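Local coordinates for hydroxyethylphosphonate dioxygenase (Streptomyces albus, PDB 6B9R), which uses non-haem iron and dioxygen to cleave the carbon-carbon bond of 2-hydroxyethylphosphonate, probably giving hydroxymethylphosphonate and formate, at residues P160-Y164 / C173-N177; G179-L185 / D306-G312. All coordinates share one frame. Residue numbers count along the deposited sequence, not the author numbering.

Contact 1 (P160-Y164 / C173-N177)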
ATOM      1  N   PRO A 160      37.836  -6.171  -0.461  1.00 32.03           N
ATOM      2  CA  PRO A 160      38.204  -4.756  -0.228  1.00 26.18           C
ATOM      3  C   PRO A 160      37.519  -3.801  -1.198  1.00 26.74           C
ATOM      4  O   PRO A 160      38.122  -3.247  -2.124  1.00 24.76           O
ATOM      5  CB  PRO A 160      39.729  -4.785  -0.397  1.00 26.01           C
ATOM      6  CG  PRO A 160      39.950  -5.869  -1.420  1.00 27.98           C
ATOM      7  CD  PRO A 160      38.921  -6.929  -1.111  1.00 29.28           C
ATOM      8  N   VAL A 161      36.220  -3.598  -0.980  1.00 22.17           N
ATOM      9  CA  VAL A 161      35.393  -2.722  -1.802  1.00 21.29           C
ATOM     10  C   VAL A 161      35.334  -1.341  -1.162  1.00 23.03           C
ATOM     11  O   VAL A 161      35.133  -1.221   0.056  1.00 20.91           O
ATOM     12  CB  VAL A 161      33.979  -3.307  -1.967  1.00 20.45           C
ATOM     13  CG1 VAL A 161      33.074  -2.307  -2.682  1.00 22.20           C
ATOM     14  CG2 VAL A 161      34.032  -4.642  -2.731  1.00 21.05           C
ATOM     15  N   ASN A 162      35.510  -0.299  -1.973  1.00 21.72           N
ATOM     16  CA  ASN A 162      35.266   1.071  -1.527  1.00 21.70           C
ATOM     17  C   ASN A 162      33.844   1.473  -1.900  1.00 24.04           C
ATOM     18  O   ASN A 162      33.412   1.255  -3.036  1.00 24.14           O
ATOM     19  CB  ASN A 162      36.264   2.049  -2.157  1.00 22.65           C
ATOM     20  CG  ASN A 162      37.565   2.123  -1.397  1.00 26.51           C
ATOM     21  OD1 ASN A 162      37.724   1.480  -0.357  1.00 23.07           O
ATOM     22  ND2 ASN A 162      38.507   2.915  -1.906  1.00 27.77           N
ATOM     23  N   TYR A 163      33.134   2.074  -0.944  1.00 20.89           N
ATOM     24  CA  TYR A 163      31.770   2.558  -1.118  1.00 20.63           C
ATOM     25  C   TYR A 163      31.794   4.080  -1.205  1.00 21.92           C
ATOM     26  O   TYR A 163      32.304   4.752  -0.303  1.00 21.38           O
ATOM     27  CB  TYR A 163      30.877   2.108   0.035  1.00 19.21           C
ATOM     28  CG  TYR A 163      29.440   2.555  -0.102  1.00 21.93           C
ATOM     29  CD1 TYR A 163      28.718   2.257  -1.246  1.00 25.25           C
ATOM     30  CD2 TYR A 163      28.807   3.276   0.903  1.00 23.69           C
ATOM     31  CE1 TYR A 163      27.407   2.656  -1.392  1.00 25.45           C
ATOM     32  CE2 TYR A 163      27.482   3.696   0.752  1.00 17.97           C
ATOM     33  CZ  TYR A 163      26.798   3.374  -0.388  1.00 26.85           C
ATOM     34  OH  TYR A 163      25.490   3.776  -0.537  1.00 32.25           O
ATOM     35  N   TYR A 164      31.253   4.617  -2.291  1.00 20.57           N
ATOM     36  CA  TYR A 164      31.181   6.054  -2.516  1.00 23.83           C
ATOM     37  C   TYR A 164      29.726   6.489  -2.499  1.00 23.70           C
ATOM     38  O   TYR A 164      28.864   5.806  -3.058  1.00 23.26           O
ATOM     39  CB  TYR A 164      31.815   6.429  -3.856  1.00 27.69           C
ATOM     40  CG  TYR A 164      33.230   5.936  -4.014  1.00 26.33           C
ATOM     41  CD1 TYR A 164      33.491   4.625  -4.392  1.00 26.92           C
ATOM     42  CD2 TYR A 164      34.307   6.783  -3.786  1.00 25.46           C
ATOM     43  CE1 TYR A 164      34.787   4.166  -4.527  1.00 23.42           C
ATOM     44  CE2 TYR A 164      35.606   6.338  -3.917  1.00 24.29           C
ATOM     45  CZ  TYR A 164      35.840   5.032  -4.294  1.00 23.82           C
ATOM     46  OH  TYR A 164      37.130   4.587  -4.430  1.00 24.35           O
ATOM     47  N   CYS A 173      33.606   8.726   0.696  1.00 27.14           N
ATOM     48  CA  CYS A 173      34.126   7.389   0.439  1.00 28.86           C
ATOM     49  C   CYS A 173      34.371   6.693   1.769  1.00 26.56           C
ATOM     50  O   CYS A 173      35.146   7.185   2.599  1.00 25.96           O
ATOM     51  CB  CYS A 173      35.422   7.433  -0.374  1.00 26.87           C
ATOM     52  SG  CYS A 173      36.212   5.811  -0.532  1.00 29.08           S
ATOM     53  N   VAL A 174      33.731   5.545   1.966  1.00 26.59           N
ATOM     54  CA  VAL A 174      33.991   4.726   3.148  1.00 29.69           C
ATOM     55  C   VAL A 174      34.523   3.372   2.689  1.00 29.02           C
ATOM     56  O   VAL A 174      33.801   2.620   2.020  1.00 25.10           O
ATOM     57  CB  VAL A 174      32.728   4.579   4.013  1.00 28.14           C
ATOM     58  CG1 VAL A 174      32.955   3.576   5.118  1.00 20.09           C
ATOM     59  CG2 VAL A 174      32.323   5.925   4.598  1.00 23.94           C
ATOM     60  N   PRO A 175      35.767   3.024   3.010  1.00 21.54           N
ATOM     61  CA  PRO A 175      36.270   1.685   2.668  1.00 21.62           C
ATOM     62  C   PRO A 175      35.560   0.608   3.477  1.00 28.44           C
ATOM     63  O   PRO A 175      35.316   0.762   4.675  1.00 26.78           O
ATOM     64  CB  PRO A 175      37.763   1.754   3.030  1.00 22.53           C
ATOM     65  CG  PRO A 175      38.065   3.217   3.239  1.00 32.96           C
ATOM     66  CD  PRO A 175      36.786   3.846   3.684  1.00 26.68           C
ATOM     67  N   MET A 176      35.244  -0.493   2.810  1.00 20.58           N
ATOM     68  CA  MET A 176      34.547  -1.626   3.397  1.00 19.92           C
ATOM     69  C   MET A 176      35.399  -2.880   3.282  1.00 23.05           C
ATOM     70  O   MET A 176      36.394  -2.923   2.557  1.00 23.18           O
ATOM     71  CB  MET A 176      33.209  -1.872   2.684  1.00 20.04           C
ATOM     72  CG  MET A 176      32.372  -0.656   2.564  1.00 19.01           C
ATOM     73  SD  MET A 176      31.600  -0.308   4.148  1.00 20.30           S
ATOM     74  CE  MET A 176      30.656   1.149   3.674  1.00 18.30           C
ATOM     75  N   ASN A 177      34.969  -3.927   3.982  1.00 22.37           N
ATOM     76  CA  ASN A 177      35.522  -5.253   3.758  1.00 26.22           C
ATOM     77  C   ASN A 177      34.425  -6.278   3.996  1.00 23.02           C
ATOM     78  O   ASN A 177      33.276  -5.930   4.268  1.00 23.11           O
ATOM     79  CB  ASN A 177      36.740  -5.516   4.635  1.00 31.88           C
ATOM     80  CG  ASN A 177      37.846  -6.219   3.873  1.00 41.43           C
ATOM     81  OD1 ASN A 177      37.595  -7.158   3.106  1.00 36.54           O
ATOM     82  ND2 ASN A 177      39.072  -5.748   4.051  1.00 40.88           N
TER
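This is an antiparallel pairing between the two arms of a beta hairpin, strands 161-167 and 170-175, with the second arm at the edge of a three-stranded sheet. Tyr-163 and Val-174 form the hydrogen-bonded pair: Tyr-163 N reaches Val-174 O at 3.1 Å, and Val-174 N reaches Tyr-163 O at 2.8 Å. Beyond it, Met-176 N donates to Val-161 O at 2.9 Å. Pro-175 faces Asn-162 in a non-hydrogen-bonded pair, where its missing N-H costs no bond to this strand. The hairpin belongs to a cupin-type domain, and strand 190-194, on the other side of strand 161-167, carries the iron ligand His-190. The Tyr-163 ring packs on Phe-192 of the substrate pocket, and Met-176 CE, on a flexible, apolar side chain, lies 3.8 Å from Tyr-163 CB. On the sheet face opposite Tyr-163, Cys-173 SG makes an oblique sulfur-aromatic contact, 4.0 Å from the Tyr-164 ring centroid, while the buried amide of Asn-162 is satisfied by Arg-195 and Asp-136.

Contact 2 (G179-L185 / D306-G312)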
ATOM      1  N   GLY A 179      31.648  -8.673   5.000  1.00 21.39           N
ATOM      2  CA  GLY A 179      30.725  -8.679   6.109  1.00 17.15           C
ATOM      3  C   GLY A 179      30.189  -7.322   6.512  1.00 20.52           C
ATOM      4  O   GLY A 179      29.265  -7.266   7.333  1.00 22.56           O
ATOM      5  N   ASP A 180      30.746  -6.232   5.986  1.00 17.21           N
ATOM      6  CA  ASP A 180      30.133  -4.922   6.140  1.00 16.98           C
ATOM      7  C   ASP A 180      28.884  -4.824   5.258  1.00 16.55           C
ATOM      8  O   ASP A 180      28.657  -5.637   4.353  1.00 16.52           O
ATOM      9  CB  ASP A 180      31.118  -3.810   5.776  1.00 17.56           C
ATOM     10  CG  ASP A 180      32.331  -3.791   6.684  1.00 21.50           C
ATOM     11  OD1 ASP A 180      32.198  -4.225   7.838  1.00 19.68           O
ATOM     12  OD2 ASP A 180      33.400  -3.328   6.245  1.00 19.34           O
ATOM     13  N   SER A 181      28.073  -3.808   5.529  1.00 19.01           N
ATOM     14  CA  SER A 181      26.836  -3.635   4.773  1.00 18.72           C
ATOM     15  C   SER A 181      26.340  -2.206   4.926  1.00 18.75           C
ATOM     16  O   SER A 181      26.711  -1.493   5.858  1.00 18.89           O
ATOM     17  CB  SER A 181      25.770  -4.638   5.225  1.00 18.32           C
ATOM     18  OG  SER A 181      25.435  -4.451   6.592  1.00 18.23           O
ATOM     19  N   VAL A 182      25.470  -1.796   4.005  1.00 18.61           N
ATOM     20  CA  VAL A 182      24.924  -0.449   4.041  1.00 18.64           C
ATOM     21  C   VAL A 182      23.504  -0.510   3.502  1.00 18.31           C
ATOM     22  O   VAL A 182      23.174  -1.366   2.677  1.00 18.16           O
ATOM     23  CB  VAL A 182      25.796   0.533   3.232  1.00 19.03           C
ATOM     24  CG1 VAL A 182      25.905   0.077   1.790  1.00 19.95           C
ATOM     25  CG2 VAL A 182      25.265   1.978   3.335  1.00 19.09           C
ATOM     26  N   TRP A 183      22.656   0.370   4.023  1.00 18.21           N
ATOM     27  CA  TRP A 183      21.277   0.525   3.575  1.00 19.91           C
ATOM     28  C   TRP A 183      21.103   1.972   3.131  1.00 18.12           C
ATOM     29  O   TRP A 183      21.581   2.887   3.803  1.00 18.32           O
ATOM     30  CB  TRP A 183      20.290   0.165   4.707  1.00 17.64           C
ATOM     31  CG  TRP A 183      18.821   0.224   4.325  1.00 17.41           C
ATOM     32  CD1 TRP A 183      18.030  -0.819   3.908  1.00 17.11           C
ATOM     33  CD2 TRP A 183      17.979   1.379   4.351  1.00 17.36           C
ATOM     34  NE1 TRP A 183      16.746  -0.375   3.675  1.00 16.94           N
ATOM     35  CE2 TRP A 183      16.691   0.971   3.931  1.00 17.10           C
ATOM     36  CE3 TRP A 183      18.188   2.724   4.685  1.00 17.57           C
ATOM     37  CZ2 TRP A 183      15.624   1.856   3.843  1.00 21.22           C
ATOM     38  CZ3 TRP A 183      17.129   3.604   4.595  1.00 20.97           C
ATOM     39  CH2 TRP A 183      15.860   3.170   4.182  1.00 18.29           C
ATOM     40  N   GLY A 184      20.439   2.189   2.000  1.00 18.07           N
ATOM     41  CA  GLY A 184      20.460   3.494   1.359  1.00 18.30           C
ATOM     42  C   GLY A 184      19.117   3.869   0.762  1.00 20.77           C
ATOM     43  O   GLY A 184      18.343   3.017   0.321  1.00 18.98           O
ATOM     44  N   LEU A 185      18.866   5.181   0.724  1.00 19.16           N
ATOM     45  CA  LEU A 185      17.588   5.769   0.357  1.00 19.67           C
ATOM     46  C   LEU A 185      17.459   5.899  -1.151  1.00 19.50           C
ATOM     47  O   LEU A 185      18.456   5.875  -1.879  1.00 18.50           O
ATOM     48  CB  LEU A 185      17.445   7.140   1.014  1.00 23.94           C
ATOM     49  CG  LEU A 185      17.197   7.107   2.517  1.00 25.55           C
ATOM     50  CD1 LEU A 185      17.244   8.531   3.093  1.00 22.59           C
ATOM     51  CD2 LEU A 185      15.861   6.439   2.806  1.00 21.99           C
ATOM     52  N   ASP A 306      22.079   9.959   3.796  1.00 26.82           N
ATOM     53  CA  ASP A 306      21.109   9.097   3.112  1.00 27.55           C
ATOM     54  C   ASP A 306      21.490   7.619   3.092  1.00 27.45           C
ATOM     55  O   ASP A 306      20.873   6.837   2.335  1.00 22.50           O
ATOM     56  CB  ASP A 306      20.850   9.574   1.679  1.00 24.69           C
ATOM     57  CG  ASP A 306      20.306  10.980   1.634  1.00 29.47           C
ATOM     58  OD1 ASP A 306      19.534  11.343   2.549  1.00 26.64           O
ATOM     59  OD2 ASP A 306      20.669  11.729   0.703  1.00 32.62           O
ATOM     60  N   VAL A 307      22.468   7.202   3.900  1.00 28.72           N
ATOM     61  CA  VAL A 307      22.847   5.799   4.041  1.00 24.96           C
ATOM     62  C   VAL A 307      22.987   5.474   5.524  1.00 29.54           C
ATOM     63  O   VAL A 307      23.206   6.356   6.358  1.00 30.65           O
ATOM     64  CB  VAL A 307      24.162   5.464   3.294  1.00 27.94           C
ATOM     65  CG1 VAL A 307      24.038   5.775   1.817  1.00 32.69           C
ATOM     66  CG2 VAL A 307      25.339   6.232   3.895  1.00 26.44           C
ATOM     67  N   ARG A 308      22.856   4.188   5.849  1.00 20.19           N
ATOM     68  CA  ARG A 308      23.162   3.680   7.188  1.00 22.09           C
ATOM     69  C   ARG A 308      24.145   2.524   7.037  1.00 20.22           C
ATOM     70  O   ARG A 308      23.796   1.461   6.518  1.00 20.05           O
ATOM     71  CB  ARG A 308      21.893   3.251   7.932  1.00 27.31           C
ATOM     72  CG  ARG A 308      22.090   2.436   9.236  1.00 26.94           C
ATOM     73  CD  ARG A 308      23.293   2.861  10.099  1.00 25.37           C
ATOM     74  NE  ARG A 308      23.358   4.292  10.342  1.00 43.86           N
ATOM     75  CZ  ARG A 308      24.463   4.931  10.709  1.00 38.31           C
ATOM     76  NH1 ARG A 308      25.605   4.266  10.865  1.00 41.25           N
ATOM     77  NH2 ARG A 308      24.430   6.233  10.904  1.00 32.47           N
ATOM     78  N   ILE A 309      25.367   2.726   7.508  1.00 20.45           N
ATOM     79  CA  ILE A 309      26.435   1.743   7.365  1.00 24.30           C
ATOM     80  C   ILE A 309      26.499   0.882   8.621  1.00 24.44           C
ATOM     81  O   ILE A 309      26.549   1.409   9.740  1.00 20.54           O
ATOM     82  CB  ILE A 309      27.782   2.441   7.119  1.00 21.91           C
ATOM     83  CG1 ILE A 309      27.723   3.250   5.818  1.00 22.45           C
ATOM     84  CG2 ILE A 309      28.890   1.416   7.054  1.00 20.96           C
ATOM     85  CD1 ILE A 309      28.886   4.224   5.655  1.00 21.27           C
ATOM     86  N   GLN A 310      26.526  -0.445   8.440  1.00 20.33           N
ATOM     87  CA  GLN A 310      26.693  -1.373   9.557  1.00 20.28           C
ATOM     88  C   GLN A 310      28.052  -2.055   9.458  1.00 20.46           C
ATOM     89  O   GLN A 310      28.239  -2.931   8.598  1.00 20.41           O
ATOM     90  CB  GLN A 310      25.580  -2.429   9.588  1.00 19.98           C
ATOM     91  CG  GLN A 310      25.727  -3.443  10.738  1.00 21.07           C
ATOM     92  CD  GLN A 310      25.763  -2.752  12.091  1.00 19.99           C
ATOM     93  OE1 GLN A 310      24.821  -2.054  12.459  1.00 25.66           O
ATOM     94  NE2 GLN A 310      26.863  -2.915  12.818  1.00 20.19           N
ATOM     95  N   PRO A 311      29.027  -1.697  10.287  1.00 20.70           N
ATOM     96  CA  PRO A 311      30.263  -2.488  10.330  1.00 20.86           C
ATOM     97  C   PRO A 311      29.937  -3.904  10.773  1.00 20.67           C
ATOM     98  O   PRO A 311      29.176  -4.114  11.719  1.00 20.51           O
ATOM     99  CB  PRO A 311      31.134  -1.751  11.363  1.00 24.43           C
ATOM    100  CG  PRO A 311      30.497  -0.379  11.513  1.00 22.53           C
ATOM    101  CD  PRO A 311      29.027  -0.599  11.265  1.00 21.48           C
ATOM    102  N   GLY A 312      30.502  -4.881  10.069  1.00 20.68           N
ATOM    103  CA  GLY A 312      30.298  -6.260  10.471  1.00 20.88           C
ATOM    104  C   GLY A 312      30.871  -6.574  11.843  1.00 23.18           C
ATOM    105  O   GLY A 312      30.351  -7.436  12.554  1.00 20.47           O
TER
HETATM  106  O   HOH W   1      27.142  -5.502   8.290  1.00 17.69           O
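Val-182 sets its CG2 methyl against two side chains of the partner strand, 3.7 Å from Val-307 CB and 3.7 Å from Ile-309 CG1. Compact beta-branched residues suit this face, which also receives the ring of Tyr-163. Gly-184 forms a non-hydrogen-bonded pair with Val-307 and adds no side chain here.

Backbone bonds hold the antiparallel pair together. Trp-183 N donates to Arg-308 O at 3.0 Å and Arg-308 N to Trp-183 O at 2.7 Å; Ser-181 and Gln-310 repeat the exchange, with Gln-310 N 2.8 Å from Ser-181 O. Leu-185 N adds a bond to Asp-306 O at 3.1 Å. Strand 307-310 thereby becomes one edge strand of a cupin-type beta sheet, while the other edge of strand 181-184 pairs with strand 152-158, where Gly-184 meets the backbone of the iron ligand Gln-153.

On the face of Ser-181 and Trp-183, both buried, Trp-183 NE1 hydrogen-bonds Tyr-208 OH of strand 202-208, and the indole meets His-339 edge-to-face. At one end, Asp-180 OD1 accepts from Gly-312 N at 2.9 Å, and Asp-180 OD2 accepts a hydrogen bond from Asn-177 N. Gly-312 fits closely here, since a CB would fall 2.7 Å from Gly-179 O. Gly-179 itself has a positive phi of 93°, at which a side chain would collide with the preceding carbonyl. A water donates to Gly-179 O and Gln-310 O and accepts from Ser-181 OG, which is also hydrogen-bonded to Ala-334 N. At the far end, Asp-306 OD2 is hydrogen-bonded to Ser-167 OG, and the residue packs on Pro-435 of the second subunit.

Overall arrangement
From the N terminus, contact 1 comes first and joins the two arms of the hairpin at the end away from its turn, the eight residues between 160-164 and 173-177 being mostly strand. The chain goes almost directly into strand 181-184, which opens contact 2. That contact closes a loop of 120 residues holding strands 190-194 and 202-208 and then a helical stretch that includes the Cro/C1-type helix-turn-helix region, before 306-312 returns to the sheet. The two contacts are thus in series, neither nested nor crossing. Their centres are about 11 Å apart, and the sheets meet face to face: Tyr-163 rests on Val-182 and Val-307, while Val-174 and Met-176 pack on Ile-309.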